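Local coordinates for Glyco_hydro_cc domain-containing protein (Cryptococcus neoformans, PDB 6UBC), which binds oligosaccharides, probably of the beta-1,3-glucan type, through a domain of glycoside hydrolase family 128, at residues Ser254-Ser257 against Ala258-Leu262; Asn390-Ile393 against Asn394-Ala398. All coordinates share one frame; numbering follows the deposited sequence.

Contact 1. Residues Ser254-Ser257 against Ala258-Leu262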
loop_
_atom_site.group_PDB
_atom_site.type_symbol
_atom_site.label_atom_id
_atom_site.label_comp_id
_atom_site.label_asym_id
_atom_site.label_seq_id
_atom_site.Cartn_x
_atom_site.Cartn_y
_atom_site.Cartn_z
ATOM N N SER A 254 1.114 7.109 -18.674
ATOM C CA SER A 254 -0.325 7.419 -18.571
ATOM C C SER A 254 -0.700 7.821 -17.126
ATOM O O SER A 254 -1.540 8.720 -16.913
ATOM C CB SER A 254 -1.088 6.158 -18.974
ATOM O OG SER A 254 -2.430 6.468 -18.834
ATOM N N ARG A 255 -0.148 7.096 -16.126
ATOM C CA ARG A 255 -0.483 7.385 -14.695
ATOM C C ARG A 255 0.058 8.744 -14.275
ATOM O O ARG A 255 -0.671 9.463 -13.560
ATOM C CB ARG A 255 0.061 6.250 -13.831
ATOM C CG ARG A 255 -0.826 5.025 -13.972
ATOM C CD ARG A 255 -0.232 3.802 -13.324
ATOM N NE ARG A 255 -1.163 2.696 -13.248
ATOM C CZ ARG A 255 -0.887 1.434 -12.994
ATOM N NH1 ARG A 255 0.332 0.987 -12.801
ATOM N NH2 ARG A 255 -1.888 0.585 -12.922
ATOM N N LEU A 256 1.281 9.080 -14.660
ATOM C CA LEU A 256 1.874 10.395 -14.268
ATOM C C LEU A 256 1.025 11.494 -14.915
ATOM O O LEU A 256 0.602 12.452 -14.266
ATOM C CB LEU A 256 3.323 10.438 -14.748
ATOM C CG LEU A 256 3.989 11.809 -14.586
ATOM C CD1 LEU A 256 4.102 12.192 -13.118
ATOM C CD2 LEU A 256 5.339 11.805 -15.254
ATOM N N SER A 257 0.664 11.288 -16.173
ATOM C CA SER A 257 -0.088 12.312 -16.910
ATOM C C SER A 257 -1.474 12.487 -16.278
ATOM O O SER A 257 -1.905 13.661 -16.015
ATOM C CB SER A 257 -0.053 11.963 -18.386
ATOM O OG SER A 257 -0.989 12.779 -18.998
ATOM N N ALA A 258 -2.121 11.404 -15.837
ATOM C CA ALA A 258 -3.443 11.508 -15.175
ATOM C C ALA A 258 -3.278 12.250 -13.829
ATOM O O ALA A 258 -4.206 12.992 -13.393
ATOM C CB ALA A 258 -4.073 10.132 -15.019
ATOM N N PHE A 259 -2.200 11.934 -13.117
ATOM C CA PHE A 259 -1.969 12.527 -11.780
ATOM C C PHE A 259 -1.812 14.045 -11.934
ATOM O O PHE A 259 -2.364 14.779 -11.182
ATOM C CB PHE A 259 -0.731 11.924 -11.111
ATOM C CG PHE A 259 -0.713 12.252 -9.638
ATOM C CD1 PHE A 259 -1.386 11.451 -8.727
ATOM C CD2 PHE A 259 -0.133 13.423 -9.177
ATOM C CE1 PHE A 259 -1.466 11.782 -7.389
ATOM C CE2 PHE A 259 -0.160 13.709 -7.820
ATOM C CZ PHE A 259 -0.850 12.903 -6.938
ATOM N N LYS A 260 -1.016 14.458 -12.886
ATOM C CA LYS A 260 -0.801 15.907 -13.145
ATOM C C LYS A 260 -2.126 16.573 -13.560
ATOM O O LYS A 260 -2.233 17.751 -13.236
ATOM C CB LYS A 260 0.302 16.105 -14.172
ATOM C CG LYS A 260 1.662 15.611 -13.754
ATOM C CD LYS A 260 2.743 16.054 -14.674
ATOM C CE LYS A 260 3.686 17.034 -13.993
ATOM N NZ LYS A 260 4.114 18.130 -14.904
ATOM N N ALA A 261 -3.138 15.878 -14.123
ATOM C CA ALA A 261 -4.423 16.507 -14.532
ATOM C C ALA A 261 -5.432 16.543 -13.386
ATOM O O ALA A 261 -6.560 16.967 -13.629
ATOM C CB ALA A 261 -5.021 15.809 -15.743
ATOM N N LEU A 262 -5.104 16.072 -12.189
ATOM C CA LEU A 262 -6.071 16.156 -11.088
ATOM C C LEU A 262 -6.392 17.650 -10.898
ATOM O O LEU A 262 -5.466 18.474 -11.047
ATOM C CB LEU A 262 -5.493 15.493 -9.830
ATOM C CG LEU A 262 -5.301 13.970 -9.962
ATOM C CD1 LEU A 262 -4.590 13.414 -8.727
ATOM C CD2 LEU A 262 -6.612 13.266 -10.186
#
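Leu256 O receives the N-H of Lys260 at 2.9 Å, and the bond is almost straight, with an angle of 169° at the hydrogen. It belongs to the last turns of helix 250-260, the helix of a beta-alpha-beta unit between the parallel strands 237-241 and 268-270. Two more i to i+4 bonds precede it, from Ala258 N to Ser254 O and from Phe259 N to Arg255 O. The series then fades: Ala261 N reaches Ser257 O at 3.2 Å in a weak, bent bond (132°), as the helix gives way to a loop.

Residue types follow the two sides of the helix. Ser254, Ser257, Ala258 and Lys260 are exposed, small or polar, whereas Phe259 is buried. Arg255 NE hydrogen-bonds to Asn226 OD1, and the side chain also makes a cation-pi contact with Trp243. Leu256 packs on Leu242, and its CD1 lies 4.2 Å from Lys260 CG. A chi1 of -63° puts that CG beside the backbone N of Lys260 and 3.4 Å from Leu256 O, so a methylene rather than the ammonium end meets Leu256. Beyond the helix, Leu262 folds back so that its CD1 rests 3.7 Å above one face of the Phe259 ring, offset toward the rim.

Contact 2. Residues Asn390-Ile393 against Asn394-Ala398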
loop_
_atom_site.group_PDB
_atom_site.type_symbol
_atom_site.label_atom_id
_atom_site.label_comp_id
_atom_site.label_asym_id
_atom_site.label_seq_id
_atom_site.Cartn_x
_atom_site.Cartn_y
_atom_site.Cartn_z
ATOM N N ASN A 390 -4.020 -19.486 4.278
ATOM C CA ASN A 390 -5.200 -19.163 5.112
ATOM C C ASN A 390 -4.739 -18.737 6.514
ATOM O O ASN A 390 -5.247 -17.738 7.036
ATOM C CB ASN A 390 -6.184 -20.319 5.197
ATOM C CG ASN A 390 -6.886 -20.610 3.906
ATOM O OD1 ASN A 390 -7.001 -19.748 3.014
ATOM N ND2 ASN A 390 -7.338 -21.835 3.787
ATOM N N THR A 391 -3.823 -19.496 7.111
ATOM C CA THR A 391 -3.296 -19.209 8.467
ATOM C C THR A 391 -2.626 -17.837 8.504
ATOM O O THR A 391 -2.901 -17.016 9.433
ATOM C CB THR A 391 -2.340 -20.287 8.957
ATOM O OG1 THR A 391 -3.059 -21.521 8.932
ATOM C CG2 THR A 391 -1.812 -19.929 10.316
ATOM N N PHE A 392 -1.851 -17.568 7.473
ATOM C CA PHE A 392 -1.159 -16.276 7.304
ATOM C C PHE A 392 -2.171 -15.146 7.239
ATOM O O PHE A 392 -1.941 -14.150 7.915
ATOM C CB PHE A 392 -0.252 -16.306 6.080
ATOM C CG PHE A 392 0.520 -15.041 5.903
ATOM C CD1 PHE A 392 1.724 -14.877 6.553
ATOM C CD2 PHE A 392 0.086 -14.065 5.003
ATOM C CE1 PHE A 392 2.499 -13.755 6.311
ATOM C CE2 PHE A 392 0.839 -12.940 4.774
ATOM C CZ PHE A 392 2.026 -12.757 5.477
ATOM N N ILE A 393 -3.188 -15.265 6.386
ATOM C CA ILE A 393 -4.167 -14.161 6.201
ATOM C C ILE A 393 -4.853 -13.942 7.559
ATOM O O ILE A 393 -5.007 -12.785 7.975
ATOM C CB ILE A 393 -5.180 -14.503 5.078
ATOM C CG1 ILE A 393 -4.536 -14.462 3.678
ATOM C CG2 ILE A 393 -6.339 -13.547 5.173
ATOM C CD1 ILE A 393 -5.322 -15.205 2.606
ATOM N N ASN A 394 -5.274 -15.011 8.219
ATOM C CA ASN A 394 -6.050 -14.896 9.497
ATOM C C ASN A 394 -5.161 -14.243 10.561
ATOM O O ASN A 394 -5.608 -13.237 11.190
ATOM C CB ASN A 394 -6.558 -16.263 9.928
ATOM C CG ASN A 394 -7.738 -16.708 9.080
ATOM O OD1 ASN A 394 -8.623 -15.901 8.756
ATOM N ND2 ASN A 394 -7.828 -18.007 8.842
ATOM N N ASP A 395 -3.894 -14.683 10.625
ATOM C CA ASP A 395 -2.900 -14.194 11.586
ATOM C C ASP A 395 -2.600 -12.721 11.334
ATOM O O ASP A 395 -2.485 -11.943 12.305
ATOM C CB ASP A 395 -1.605 -14.994 11.566
ATOM C CG ASP A 395 -1.655 -16.388 12.201
ATOM O OD1 ASP A 395 -2.639 -16.694 12.858
ATOM O OD2 ASP A 395 -0.697 -17.144 12.013
ATOM N N ILE A 396 -2.337 -12.330 10.087
ATOM C CA ILE A 396 -1.840 -10.972 9.804
ATOM C C ILE A 396 -2.996 -9.984 10.018
ATOM O O ILE A 396 -2.766 -8.829 10.469
ATOM C CB ILE A 396 -1.171 -10.882 8.396
ATOM C CG1 ILE A 396 -0.175 -9.717 8.410
ATOM C CG2 ILE A 396 -2.174 -10.774 7.252
ATOM C CD1 ILE A 396 0.622 -9.554 7.116
ATOM N N VAL A 397 -4.218 -10.372 9.677
ATOM C CA VAL A 397 -5.384 -9.461 9.871
ATOM C C VAL A 397 -5.580 -9.200 11.373
ATOM O O VAL A 397 -5.654 -7.998 11.760
ATOM C CB VAL A 397 -6.635 -9.999 9.179
ATOM C CG1 VAL A 397 -7.884 -9.262 9.697
ATOM C CG2 VAL A 397 -6.511 -9.909 7.645
ATOM N N ALA A 398 -5.488 -10.234 12.207
ATOM C CA ALA A 398 -5.526 -10.088 13.680
ATOM C C ALA A 398 -4.397 -9.207 14.220
ATOM O O ALA A 398 -4.693 -8.297 15.055
ATOM C CB ALA A 398 -5.529 -11.431 14.326
#
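Thr391 O accepts the N-H of Asp395 at 2.8 Å, one of four successive i to i+4 bonds in the middle of the amphipathic alpha-helix 386-402. Asn394 N to Asn390 O, Ile396 N to Phe392 O and Val397 N to Ile393 O complete the set, the last at 3.1 Å. All four are fairly straight.

The apolar contacts lie on the buried side. Phe392 and Ile396, one turn apart, run side by side and point the same way, with Ile396 CD1 3.9 Å from Phe392 CZ. Phe392 CG (chi1 -177°) and Ile396 CG1 are both anti to their backbone N, which sets ring and arm alongside each other, while Ile396 CG2 lies 3.4 Å from Phe392 O. Both side chains touch Met348 of helix 348-362; Phe392 also meets Cys373 and Ile396 meets Phe371, both on strand 366-375. A looser pair, Ile393 CG2 and Val397 CG2 at 4.4 Å, faces helix 431-441, where Ile393 touches Thr435 and Val397 touches Ala439. Large and branched hydrocarbon groups suit these places, because they fill the seams between the helix and its neighbours.

The polar side chains are those of Asn390, Thr391, Asn394 and Asp395. Asn390 ties the helix to helix 431-441, its OD1 bonded to Thr435 and its ND2 to Glu431; OD1 has a further partner in Gln386, one turn earlier in the same helix. Asn394 touches Thr435 and Ala439 of that neighbouring helix. Thr391 is exposed, and its OG1 bonds back to Ser387 O, a common way for a helical threonine to satisfy its hydroxyl. Its methyl group instead lies alongside the Asp395 carboxylate, CG2 3.4 Å from OD2.

Both contacts are local, made between successive turns of a single helix, in different helices on opposite sides of the chain's centre, their own centres about 36 Å apart and their nearest atoms about 22 Å apart. Contact 1 is a surface feature at the closing end of helix 250-260, where the backbone bonding weakens and most residues are small or polar. Contact 2 lies mid-helix, partly buried, with a regular run of bonds and more apolar side-chain contact. Their outer partners differ too: 254-262 leans mainly on loops, largely through one arginine and a few apolar groups, while 390-398 packs on helices 348-362 and 431-441 and strand 366-375, with loop residues as well.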